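Local coordinates for ABC transporter substrate-binding protein (Rhizobium radiobacter, PDB 6TFX) that binds the opine mannopinic acid as the solute-binding protein of an ABC transporter that probably imports mannityl-opines into the bacterium, at residues A[194-199]-A[488-493]. Sequence-based numbering, arbitrary orientation.
Sequences PKLSKI and EQTYFK
Leu196 CG lies beside the backbone N, anti to the carbonyl carbon (chi1 -63°), and CD1 is anti to CA (chi2 175°); from there the methyls branch, CD1 to Thr490 and CD2 to Phe492. The contact ties the C-terminal tail of this family 5 periplasmic binding protein to the loop leading into strand 198-203 of the large mixed sheet. Leu196 CD2 meets the Phe492 ring obliquely, 3.6 Å from CE2, the two side chains crossing at about a right angle, while CD1 rests 3.8 Å from Thr490 CG2. Leu6 of strand 5-10 also packs on both Leu196 and Phe492, and Thr490 OG1 is held within the tail by Thr487 N. On the more exposed side, Lys195 CG is placed much like that of Leu196, and the chain runs extended beyond it alongside Tyr491, carrying CD to 3.9 Å from CB and NZ to a water that it donates to at 2.8 Å and that in turn donates to Gln489 O. Pro194 CG packs on Glu488 CB at 3.9 Å, beside a long hydrogen bond from Lys195 N to Glu488 O (3.3 Å). A second water bridges the backbones, accepting from Leu196 N and donating to Thr490 O at 2.8 Å.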
loop_
_atom_site.group_PDB
_atom_site.type_symbol
_atom_site.label_atom_id
_atom_site.label_comp_id
_atom_site.label_asym_id
_atom_site.label_seq_id
_atom_site.Cartn_x
_atom_site.Cartn_y
_atom_site.Cartn_z
ATOM N N PRO A 194 -8.588 -25.133 0.484
ATOM C CA PRO A 194 -9.449 -24.154 1.151
ATOM C C PRO A 194 -10.854 -24.655 1.452
ATOM O O PRO A 194 -11.410 -25.491 0.725
ATOM C CB PRO A 194 -9.480 -22.981 0.163
ATOM C CG PRO A 194 -8.147 -23.066 -0.518
ATOM C CD PRO A 194 -7.943 -24.537 -0.713
ATOM N N LYS A 195 -11.439 -24.110 2.527
ATOM C CA LYS A 195 -12.824 -24.418 2.915
ATOM C C LYS A 195 -13.799 -23.728 1.968
ATOM O O LYS A 195 -14.897 -24.229 1.752
ATOM C CB LYS A 195 -13.079 -23.993 4.361
ATOM C CG LYS A 195 -12.299 -24.868 5.318
ATOM C CD LYS A 195 -12.554 -24.452 6.750
ATOM C CE LYS A 195 -11.690 -25.308 7.648
ATOM N NZ LYS A 195 -12.002 -25.080 9.080
ATOM N N LEU A 196 -13.383 -22.599 1.380
ATOM C CA LEU A 196 -14.193 -21.909 0.373
ATOM C C LEU A 196 -13.848 -22.517 -0.986
ATOM O O LEU A 196 -12.680 -22.792 -1.256
ATOM C CB LEU A 196 -13.867 -20.402 0.330
ATOM C CG LEU A 196 -14.145 -19.587 1.590
ATOM C CD1 LEU A 196 -13.661 -18.174 1.389
ATOM C CD2 LEU A 196 -15.635 -19.565 1.929
ATOM N N SER A 197 -14.840 -22.696 -1.841
ATOM C CA SER A 197 -14.601 -23.236 -3.177
ATOM C C SER A 197 -14.428 -22.117 -4.191
ATOM O O SER A 197 -13.728 -22.302 -5.188
ATOM C CB SER A 197 -15.773 -24.123 -3.591
ATOM O OG SER A 197 -16.945 -23.327 -3.597
ATOM N N LYS A 198 -15.044 -20.944 -3.929
ATOM C CA LYS A 198 -15.019 -19.828 -4.870
ATOM C C LYS A 198 -15.113 -18.477 -4.180
ATOM O O LYS A 198 -15.739 -18.358 -3.124
ATOM C CB LYS A 198 -16.224 -19.980 -5.840
ATOM C CG LYS A 198 -16.134 -19.170 -7.136
ATOM C CD LYS A 198 -17.333 -19.431 -8.050
ATOM C CE LYS A 198 -18.250 -18.244 -8.080
ATOM N NZ LYS A 198 -19.230 -18.332 -9.198
ATOM N N ILE A 199 -14.493 -17.465 -4.796
ATOM C CA ILE A 199 -14.587 -16.069 -4.391
ATOM C C ILE A 199 -15.079 -15.307 -5.619
ATOM O O ILE A 199 -14.468 -15.411 -6.688
ATOM C CB ILE A 199 -13.263 -15.453 -3.875
ATOM C CG1 ILE A 199 -12.692 -16.249 -2.670
ATOM C CG2 ILE A 199 -13.444 -13.956 -3.518
ATOM C CD1 ILE A 199 -11.211 -15.903 -2.385
ATOM N N GLU A 488 -6.996 -20.410 3.182
ATOM C CA GLU A 488 -7.592 -21.755 3.201
ATOM C C GLU A 488 -8.417 -21.960 4.506
ATOM O O GLU A 488 -9.176 -22.924 4.610
ATOM C CB GLU A 488 -6.493 -22.840 3.054
ATOM C CG GLU A 488 -5.656 -23.128 4.301
ATOM C CD GLU A 488 -4.604 -22.105 4.681
ATOM O OE1 GLU A 488 -4.479 -21.069 3.989
ATOM O OE2 GLU A 488 -3.885 -22.353 5.671
ATOM N N GLN A 489 -8.228 -21.080 5.510
ATOM C CA GLN A 489 -8.914 -21.195 6.811
ATOM C C GLN A 489 -10.289 -20.494 6.821
ATOM O O GLN A 489 -11.097 -20.755 7.701
ATOM C CB GLN A 489 -8.054 -20.575 7.934
ATOM C CG GLN A 489 -6.587 -21.003 7.999
ATOM C CD GLN A 489 -5.721 -19.881 8.573
ATOM O OE1 GLN A 489 -5.487 -19.822 9.785
ATOM N NE2 GLN A 489 -5.233 -18.947 7.727
ATOM N N THR A 490 -10.508 -19.534 5.911
ATOM C CA THR A 490 -11.752 -18.753 5.866
ATOM C C THR A 490 -12.959 -19.683 5.687
ATOM O O THR A 490 -12.932 -20.592 4.858
ATOM C CB THR A 490 -11.698 -17.746 4.735
ATOM O OG1 THR A 490 -10.427 -17.096 4.793
ATOM C CG2 THR A 490 -12.836 -16.715 4.820
ATOM N N TYR A 491 -14.016 -19.446 6.452
ATOM C CA TYR A 491 -15.161 -20.350 6.399
ATOM C C TYR A 491 -16.484 -19.641 6.703
ATOM O O TYR A 491 -16.480 -18.554 7.273
ATOM C CB TYR A 491 -14.926 -21.485 7.439
ATOM C CG TYR A 491 -14.943 -20.989 8.869
ATOM C CD1 TYR A 491 -13.802 -20.449 9.455
ATOM C CD2 TYR A 491 -16.111 -21.023 9.629
ATOM C CE1 TYR A 491 -13.827 -19.927 10.745
ATOM C CE2 TYR A 491 -16.143 -20.517 10.929
ATOM C CZ TYR A 491 -14.994 -19.971 11.485
ATOM O OH TYR A 491 -14.978 -19.454 12.763
ATOM N N PHE A 492 -17.611 -20.331 6.425
ATOM C CA PHE A 492 -18.949 -19.868 6.768
ATOM C C PHE A 492 -19.512 -20.794 7.863
ATOM O O PHE A 492 -19.214 -21.992 7.886
ATOM C CB PHE A 492 -19.882 -19.896 5.549
ATOM C CG PHE A 492 -19.648 -18.741 4.619
ATOM C CD1 PHE A 492 -20.094 -17.466 4.943
ATOM C CD2 PHE A 492 -18.969 -18.920 3.419
ATOM C CE1 PHE A 492 -19.857 -16.387 4.086
ATOM C CE2 PHE A 492 -18.767 -17.845 2.545
ATOM C CZ PHE A 492 -19.209 -16.588 2.889
ATOM N N LYS A 493 -20.302 -20.216 8.764
ATOM C CA LYS A 493 -20.917 -20.904 9.898
ATOM C C LYS A 493 -22.369 -21.282 9.589
ATOM O O LYS A 493 -23.075 -20.534 8.907
ATOM C CB LYS A 493 -20.929 -19.965 11.117
ATOM C CG LYS A 493 -19.559 -19.500 11.576
ATOM C CD LYS A 493 -19.655 -18.171 12.289
ATOM C CE LYS A 493 -18.288 -17.578 12.522
ATOM N NZ LYS A 493 -18.376 -16.246 13.157
HETATM O O HOH W 1 -10.706 -22.654 9.568
HETATM O O HOH W 2 -11.153 -21.137 2.817
#